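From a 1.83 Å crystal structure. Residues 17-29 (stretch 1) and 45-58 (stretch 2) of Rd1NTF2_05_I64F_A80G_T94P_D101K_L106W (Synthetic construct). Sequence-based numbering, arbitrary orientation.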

ATOM      1  N   ILE A  17      -7.378   5.437   2.900  1.00 37.95           N
ATOM      2  CA  ILE A  17      -7.638   4.476   3.971  1.00 37.00           C
ATOM      3  C   ILE A  17      -6.582   4.612   5.064  1.00 39.29           C
ATOM      4  O   ILE A  17      -6.897   4.736   6.254  1.00 40.06           O
ATOM      5  CB  ILE A  17      -7.701   3.043   3.402  1.00 53.05           C
ATOM      6  CG1 ILE A  17      -8.966   2.884   2.541  1.00 53.65           C
ATOM      7  CG2 ILE A  17      -7.653   2.020   4.531  1.00 52.44           C
ATOM      8  CD1 ILE A  17      -9.042   1.586   1.781  1.00 52.65           C
ATOM      9  N   MET A  18      -5.306   4.638   4.677  1.00 43.73           N
ATOM     10  CA  MET A  18      -4.251   4.701   5.683  1.00 44.86           C
ATOM     11  C   MET A  18      -4.288   6.013   6.451  1.00 44.02           C
ATOM     12  O   MET A  18      -4.131   6.019   7.674  1.00 48.74           O
ATOM     13  CB  MET A  18      -2.888   4.500   5.024  1.00 58.11           C
ATOM     14  CG  MET A  18      -2.659   3.058   4.627  1.00 56.72           C
ATOM     15  SD  MET A  18      -1.190   2.846   3.648  1.00 55.66           S
ATOM     16  CE  MET A  18      -1.180   1.071   3.476  1.00 54.37           C
ATOM     17  N   ARG A  19      -4.489   7.134   5.755  1.00 49.37           N
ATOM     18  CA  ARG A  19      -4.610   8.419   6.434  1.00 47.08           C
ATOM     19  C   ARG A  19      -5.750   8.395   7.445  1.00 52.01           C
ATOM     20  O   ARG A  19      -5.614   8.910   8.559  1.00 54.87           O
ATOM     21  CB  ARG A  19      -4.829   9.532   5.410  1.00 44.51           C
ATOM     22  CG  ARG A  19      -3.577   9.866   4.609  1.00 50.22           C
ATOM     23  CD  ARG A  19      -3.869  10.794   3.432  1.00 53.64           C
ATOM     24  NE  ARG A  19      -2.680  11.061   2.614  1.00 43.85           N
ATOM     25  CZ  ARG A  19      -2.724  11.505   1.361  1.00 50.37           C
ATOM     26  NH1 ARG A  19      -3.889  11.740   0.767  1.00 54.26           N
ATOM     27  NH2 ARG A  19      -1.599  11.726   0.695  1.00 52.85           N
ATOM     28  N   GLU A  20      -6.892   7.818   7.062  1.00 56.38           N
ATOM     29  CA  GLU A  20      -7.980   7.617   8.014  1.00 56.08           C
ATOM     30  C   GLU A  20      -7.537   6.718   9.161  1.00 55.63           C
ATOM     31  O   GLU A  20      -7.925   6.938  10.315  1.00 60.40           O
ATOM     32  CB  GLU A  20      -9.196   7.025   7.303  1.00 51.16           C
ATOM     33  N   GLY A  21      -6.720   5.713   8.867  1.00 56.70           N
ATOM     34  CA  GLY A  21      -6.199   4.838   9.896  1.00 59.34           C
ATOM     35  C   GLY A  21      -7.152   3.776  10.378  1.00 61.77           C
ATOM     36  O   GLY A  21      -6.923   3.205  11.446  1.00 61.44           O
ATOM     37  N   ASP A  22      -8.220   3.496   9.634  1.00 74.24           N
ATOM     38  CA  ASP A  22      -9.170   2.463  10.029  1.00 74.72           C
ATOM     39  C   ASP A  22      -8.579   1.092   9.720  1.00 71.53           C
ATOM     40  O   ASP A  22      -8.355   0.749   8.553  1.00 60.29           O
ATOM     41  CB  ASP A  22     -10.505   2.633   9.310  1.00 71.70           C
ATOM     42  CG  ASP A  22     -11.514   1.548   9.689  1.00 72.68           C
ATOM     43  OD1 ASP A  22     -11.215   0.728  10.588  1.00 72.61           O
ATOM     44  OD2 ASP A  22     -12.611   1.516   9.089  1.00 73.71           O
ATOM     45  N   GLU A  23      -8.343   0.300  10.762  1.00 58.29           N
ATOM     46  CA  GLU A  23      -7.710  -0.999  10.574  1.00 58.64           C
ATOM     47  C   GLU A  23      -8.585  -1.918   9.729  1.00 60.46           C
ATOM     48  O   GLU A  23      -8.084  -2.612   8.834  1.00 58.30           O
ATOM     49  CB  GLU A  23      -7.411  -1.617  11.939  1.00 60.66           C
ATOM     50  CG  GLU A  23      -6.612  -2.899  11.896  1.00 62.42           C
ATOM     51  CD  GLU A  23      -6.203  -3.380  13.277  1.00 63.98           C
ATOM     52  OE1 GLU A  23      -6.232  -2.569  14.229  1.00 63.08           O
ATOM     53  OE2 GLU A  23      -5.850  -4.571  13.407  1.00 65.28           O
ATOM     54  N   ASP A  24      -9.896  -1.907   9.965  1.00 49.01           N
ATOM     55  CA  ASP A  24     -10.784  -2.825   9.258  1.00 48.97           C
ATOM     56  C   ASP A  24     -10.831  -2.515   7.769  1.00 38.68           C
ATOM     57  O   ASP A  24     -10.862  -3.439   6.944  1.00 41.51           O
ATOM     58  CB  ASP A  24     -12.190  -2.765   9.868  1.00 62.32           C
ATOM     59  N   LYS A  25     -10.854  -1.232   7.404  1.00 41.22           N
ATOM     60  CA  LYS A  25     -10.826  -0.868   5.994  1.00 40.75           C
ATOM     61  C   LYS A  25      -9.524  -1.334   5.355  1.00 37.71           C
ATOM     62  O   LYS A  25      -9.522  -1.871   4.245  1.00 40.76           O
ATOM     63  CB  LYS A  25     -10.966   0.643   5.811  1.00 40.60           C
ATOM     64  CG  LYS A  25     -12.321   1.248   6.121  1.00 49.26           C
ATOM     65  N   LEU A  26      -8.401  -1.131   6.046  1.00 42.91           N
ATOM     66  CA  LEU A  26      -7.124  -1.600   5.526  1.00 38.81           C
ATOM     67  C   LEU A  26      -7.138  -3.109   5.312  1.00 41.12           C
ATOM     68  O   LEU A  26      -6.673  -3.595   4.274  1.00 40.07           O
ATOM     69  CB  LEU A  26      -6.000  -1.201   6.477  1.00 40.63           C
ATOM     70  CG  LEU A  26      -4.584  -1.393   5.930  1.00 43.08           C
ATOM     71  CD1 LEU A  26      -4.403  -0.644   4.622  1.00 44.84           C
ATOM     72  CD2 LEU A  26      -3.558  -0.938   6.937  1.00 47.28           C
ATOM     73  N   ARG A  27      -7.683  -3.872   6.275  1.00 34.97           N
ATOM     74  CA  ARG A  27      -7.760  -5.318   6.108  1.00 33.38           C
ATOM     75  C   ARG A  27      -8.511  -5.686   4.845  1.00 32.30           C
ATOM     76  O   ARG A  27      -8.114  -6.610   4.134  1.00 31.90           O
ATOM     77  CB  ARG A  27      -8.439  -5.980   7.321  1.00 39.65           C
ATOM     78  CG  ARG A  27      -7.557  -6.083   8.564  1.00 41.69           C
ATOM     79  CD  ARG A  27      -8.189  -6.932   9.662  1.00 46.75           C
ATOM     80  N   ASP A  28      -9.605  -4.977   4.554  1.00 36.64           N
ATOM     81  CA  ASP A  28     -10.435  -5.250   3.389  1.00 38.83           C
ATOM     82  C   ASP A  28      -9.675  -5.103   2.084  1.00 35.00           C
ATOM     83  O   ASP A  28     -10.119  -5.627   1.060  1.00 36.61           O
ATOM     84  CB  ASP A  28     -11.635  -4.295   3.398  1.00 50.94           C
ATOM     85  CG  ASP A  28     -12.534  -4.458   2.179  1.00 65.20           C
ATOM     86  OD1 ASP A  28     -13.389  -5.376   2.179  1.00 70.30           O
ATOM     87  OD2 ASP A  28     -12.393  -3.661   1.220  1.00 69.94           O
ATOM     88  N   GLN A  29      -8.556  -4.391   2.090  1.00 40.59           N
ATOM     89  CA  GLN A  29      -7.789  -4.190   0.877  1.00 37.83           C
ATOM     90  C   GLN A  29      -6.753  -5.270   0.647  1.00 35.78           C
ATOM     91  O   GLN A  29      -6.114  -5.263  -0.412  1.00 37.77           O
ATOM     92  CB  GLN A  29      -7.121  -2.814   0.950  1.00 34.83           C
ATOM     93  CG  GLN A  29      -8.076  -1.656   1.096  1.00 32.00           C
ATOM     94  CD  GLN A  29      -9.075  -1.553  -0.035  1.00 41.47           C
ATOM     95  OE1 GLN A  29      -8.739  -1.784  -1.194  1.00 51.78           O
ATOM     96  NE2 GLN A  29     -10.316  -1.226   0.293  1.00 50.94           N
ATOM     97  N   GLY A  45      -0.081 -12.326   6.636  1.00 33.30           N
ATOM     98  CA  GLY A  45      -1.517 -12.434   6.919  1.00 35.43           C
ATOM     99  C   GLY A  45      -2.175 -11.059   7.007  1.00 34.18           C
ATOM    100  O   GLY A  45      -1.644 -10.080   7.529  1.00 33.95           O
ATOM    101  N   ARG A  46      -3.433 -11.039   6.570  1.00 44.62           N
ATOM    102  CA  ARG A  46      -4.238  -9.828   6.503  1.00 44.77           C
ATOM    103  C   ARG A  46      -4.391  -9.181   7.875  1.00 50.28           C
ATOM    104  O   ARG A  46      -4.168  -7.979   8.030  1.00 51.67           O
ATOM    105  CB  ARG A  46      -5.599 -10.201   5.898  1.00 49.45           C
ATOM    106  CG  ARG A  46      -6.544  -9.079   5.667  1.00 50.57           C
ATOM    107  CD  ARG A  46      -7.944  -9.456   6.128  1.00 54.18           C
ATOM    108  NE  ARG A  46      -8.513 -10.659   5.516  1.00 50.42           N
ATOM    109  CZ  ARG A  46      -9.153 -10.679   4.349  1.00 54.79           C
ATOM    110  NH1 ARG A  46      -9.274  -9.565   3.634  1.00 56.37           N
ATOM    111  NH2 ARG A  46      -9.667 -11.815   3.890  1.00 50.96           N
ATOM    112  N   GLU A  47      -4.754  -9.957   8.889  1.00 54.23           N
ATOM    113  CA  GLU A  47      -5.011  -9.371  10.201  1.00 59.29           C
ATOM    114  C   GLU A  47      -3.742  -8.756  10.790  1.00 54.26           C
ATOM    115  O   GLU A  47      -3.758  -7.623  11.298  1.00 46.97           O
ATOM    116  CB  GLU A  47      -5.608 -10.430  11.130  1.00 70.41           C
ATOM    117  CG  GLU A  47      -5.771  -9.981  12.563  1.00 75.55           C
ATOM    118  CD  GLU A  47      -4.487 -10.131  13.347  1.00 85.98           C
ATOM    119  OE1 GLU A  47      -3.755 -11.113  13.096  1.00 89.78           O
ATOM    120  OE2 GLU A  47      -4.199  -9.259  14.198  1.00 92.04           O
ATOM    121  N   HIS A  48      -2.624  -9.492  10.741  1.00 47.87           N
ATOM    122  CA  HIS A  48      -1.375  -8.960  11.291  1.00 46.92           C
ATOM    123  C   HIS A  48      -0.885  -7.755  10.496  1.00 44.86           C
ATOM    124  O   HIS A  48      -0.478  -6.742  11.075  1.00 44.27           O
ATOM    125  CB  HIS A  48      -0.293 -10.036  11.309  1.00 51.48           C
ATOM    126  CG  HIS A  48      -0.639 -11.221  12.152  1.00 60.63           C
ATOM    127  ND1 HIS A  48      -1.211 -12.362  11.633  1.00 60.88           N
ATOM    128  CD2 HIS A  48      -0.514 -11.433  13.483  1.00 60.88           C
ATOM    129  CE1 HIS A  48      -1.420 -13.230  12.610  1.00 63.68           C
ATOM    130  NE2 HIS A  48      -1.000 -12.691  13.742  1.00 65.53           N
ATOM    131  N   ALA A  49      -0.919  -7.846   9.163  1.00 43.09           N
ATOM    132  CA  ALA A  49      -0.366  -6.787   8.327  1.00 42.32           C
ATOM    133  C   ALA A  49      -1.137  -5.486   8.486  1.00 44.42           C
ATOM    134  O   ALA A  49      -0.543  -4.401   8.564  1.00 47.52           O
ATOM    135  CB  ALA A  49      -0.376  -7.226   6.862  1.00 39.62           C
ATOM    136  N   ALA A  50      -2.467  -5.564   8.467  1.00 37.40           N
ATOM    137  CA  ALA A  50      -3.279  -4.362   8.618  1.00 36.72           C
ATOM    138  C   ALA A  50      -3.008  -3.685   9.954  1.00 43.16           C
ATOM    139  O   ALA A  50      -2.742  -2.482  10.013  1.00 39.23           O
ATOM    140  CB  ALA A  50      -4.763  -4.714   8.500  1.00 43.38           C
ATOM    141  N   LYS A  51      -3.092  -4.444  11.048  1.00 42.11           N
ATOM    142  CA  LYS A  51      -2.751  -3.893  12.353  1.00 47.76           C
ATOM    143  C   LYS A  51      -1.385  -3.219  12.315  1.00 46.14           C
ATOM    144  O   LYS A  51      -1.235  -2.075  12.745  1.00 47.99           O
ATOM    145  CB  LYS A  51      -2.770  -4.999  13.409  1.00 53.84           C
ATOM    146  CG  LYS A  51      -2.441  -4.528  14.823  1.00 50.43           C
ATOM    147  CD  LYS A  51      -2.291  -5.716  15.760  1.00 57.34           C
ATOM    148  N   PHE A  52      -0.374  -3.923  11.812  1.00 43.41           N
ATOM    149  CA  PHE A  52       0.982  -3.403  11.894  1.00 43.41           C
ATOM    150  C   PHE A  52       1.116  -2.135  11.070  1.00 42.07           C
ATOM    151  O   PHE A  52       1.623  -1.122  11.561  1.00 44.81           O
ATOM    152  CB  PHE A  52       1.976  -4.465  11.428  1.00 47.71           C
ATOM    153  CG  PHE A  52       3.375  -3.976  11.350  1.00 49.08           C
ATOM    154  CD1 PHE A  52       4.115  -3.739  12.501  1.00 56.54           C
ATOM    155  CD2 PHE A  52       3.958  -3.756  10.123  1.00 52.58           C
ATOM    156  CE1 PHE A  52       5.415  -3.279  12.418  1.00 60.94           C
ATOM    157  CE2 PHE A  52       5.254  -3.289  10.035  1.00 56.54           C
ATOM    158  CZ  PHE A  52       5.984  -3.055  11.182  1.00 61.59           C
ATOM    159  N   LEU A  53       0.631  -2.159   9.824  1.00 40.07           N
ATOM    160  CA  LEU A  53       0.707  -0.974   8.977  1.00 41.70           C
ATOM    161  C   LEU A  53      -0.095   0.189   9.551  1.00 46.18           C
ATOM    162  O   LEU A  53       0.385   1.325   9.598  1.00 47.44           O
ATOM    163  CB  LEU A  53       0.229  -1.308   7.568  1.00 39.49           C
ATOM    164  CG  LEU A  53       1.189  -2.225   6.812  1.00 39.51           C
ATOM    165  CD1 LEU A  53       0.704  -2.466   5.383  1.00 40.09           C
ATOM    166  CD2 LEU A  53       2.604  -1.659   6.797  1.00 45.20           C
ATOM    167  N   ALA A  54      -1.326  -0.068   9.983  1.00 41.43           N
ATOM    168  CA  ALA A  54      -2.162   1.012  10.492  1.00 40.05           C
ATOM    169  C   ALA A  54      -1.495   1.732  11.653  1.00 46.46           C
ATOM    170  O   ALA A  54      -1.607   2.956  11.781  1.00 53.75           O
ATOM    171  CB  ALA A  54      -3.525   0.460  10.942  1.00 47.79           C
ATOM    172  N   HIS A  55      -0.839   0.985  12.546  1.00 43.98           N
ATOM    173  CA  HIS A  55      -0.193   1.616  13.695  1.00 52.26           C
ATOM    174  C   HIS A  55       0.953   2.526  13.257  1.00 52.27           C
ATOM    175  O   HIS A  55       1.022   3.692  13.666  1.00 58.60           O
ATOM    176  CB  HIS A  55       0.295   0.533  14.661  1.00 58.08           C
ATOM    177  CG  HIS A  55       0.944   1.061  15.906  1.00 69.03           C
ATOM    178  ND1 HIS A  55       2.202   0.663  16.308  1.00 72.34           N
ATOM    179  CD2 HIS A  55       0.511   1.942  16.840  1.00 72.01           C
ATOM    180  CE1 HIS A  55       2.520   1.280  17.432  1.00 72.96           C
ATOM    181  NE2 HIS A  55       1.513   2.063  17.776  1.00 73.27           N
ATOM    182  N   ILE A  56       1.851   2.018  12.411  1.00 48.63           N
ATOM    183  CA  ILE A  56       3.047   2.777  12.055  1.00 54.47           C
ATOM    184  C   ILE A  56       2.674   4.046  11.284  1.00 50.79           C
ATOM    185  O   ILE A  56       3.328   5.085  11.414  1.00 56.89           O
ATOM    186  CB  ILE A  56       4.020   1.904  11.252  1.00 54.47           C
ATOM    187  CG1 ILE A  56       3.356   1.412   9.977  1.00 57.19           C
ATOM    188  CG2 ILE A  56       4.475   0.714  12.068  1.00 61.62           C
ATOM    189  CD1 ILE A  56       4.272   0.593   9.094  1.00 62.10           C
ATOM    190  N   VAL A  57       1.645   3.971  10.431  1.00 43.26           N
ATOM    191  CA  VAL A  57       1.231   5.145   9.656  1.00 49.00           C
ATOM    192  C   VAL A  57       0.827   6.324  10.541  1.00 50.21           C
ATOM    193  O   VAL A  57       0.804   7.471  10.078  1.00 52.44           O
ATOM    194  CB  VAL A  57       0.071   4.759   8.705  1.00 55.81           C
ATOM    195  CG1 VAL A  57      -0.468   5.996   7.981  1.00 62.60           C
ATOM    196  CG2 VAL A  57       0.529   3.710   7.721  1.00 52.86           C
ATOM    197  N   LYS A  58       0.515   6.075  11.809  1.00 54.62           N
ATOM    198  CA  LYS A  58       0.061   7.150  12.686  1.00 61.81           C
ATOM    199  C   LYS A  58       1.159   8.172  12.942  1.00 58.06           C
ATOM    200  O   LYS A  58       0.864   9.335  13.229  1.00 64.88           O
ATOM    201  CB  LYS A  58      -0.426   6.576  14.023  1.00 68.84           C
ATOM    202  CG  LYS A  58      -1.614   5.626  13.920  1.00 66.15           C
TER

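Stretch 2 is essentially one helix, beginning at R46, and it lies against a helix-turn-helix in stretch 1. Its axis approaches that of helix 23-28 to 8.6 Å, with 129° between their N-to-C directions, so the two run in broadly opposed senses. The register agrees: R27 CA and A50 CA are 5.2 Å apart, while the earlier G21 CA meets the later A54 CA at 5.6 Å. Together the stretches bury 579 Å².

At the start, G45 occupies the N-cap position; its phi/psi of 98/147 by itself calls for glycine. R46 supplies the one hydrogen bond between the stretches. Its CA-to-CB bond points sideways, but the end of the side chain comes nearer, and NH1 donates to R27 O at 3.2 Å with an N-H...acceptor angle of 164°. The acceptor lies at the guanidinium edge, near its plane, where the N-H groups point. The aliphatic part also packs, with R46 CD 3.7 Å from R27 CB.

E47 points away, yet its backbone still serves the contact: R27 CD rests 4.0 Å from E47 CA. One turn on from R46, A50 points toward stretch 1, and its small side chain permits close packing. R27 CG lies 3.1 Å from A50 CB, a very tight carbon-carbon approach, and E23 O is 3.9 Å from the same methyl. L26 CG adds an apolar contact to A50 CB at 4.2 Å.

At K51, E23 OE2 comes within 3.1 Å of CB. This is proximity to a carbon; the lysine is not modelled beyond CD, so the coordinates give no position for its amine.

L53 and A54 both point toward stretch 1 and meet L26, whose CA-to-CB bond points toward stretch 2. L26 CD2 lies 3.9 Å from L53 CB and 4.2 Å from A54 CB, so one methyl touches two successive residues. L53 CD1 also reaches M18 CE, at 4.4 Å. A54 CB sits by the turn, 4.4 Å from both G21 O and E23 CA. In that turn G21 leaves helical geometry with positive phi, which favours glycine, and D22 caps the next helix: D24 N donates to D22 OD1 at 3.0 Å.

V57, whose N donates to L53 O at 3.0 Å, closes the contact against the preceding helix of stretch 1. Its CG1 lies 3.7 Å from M18 O and 4.1 Å from M18 CB, the latter an apolar side-chain contact.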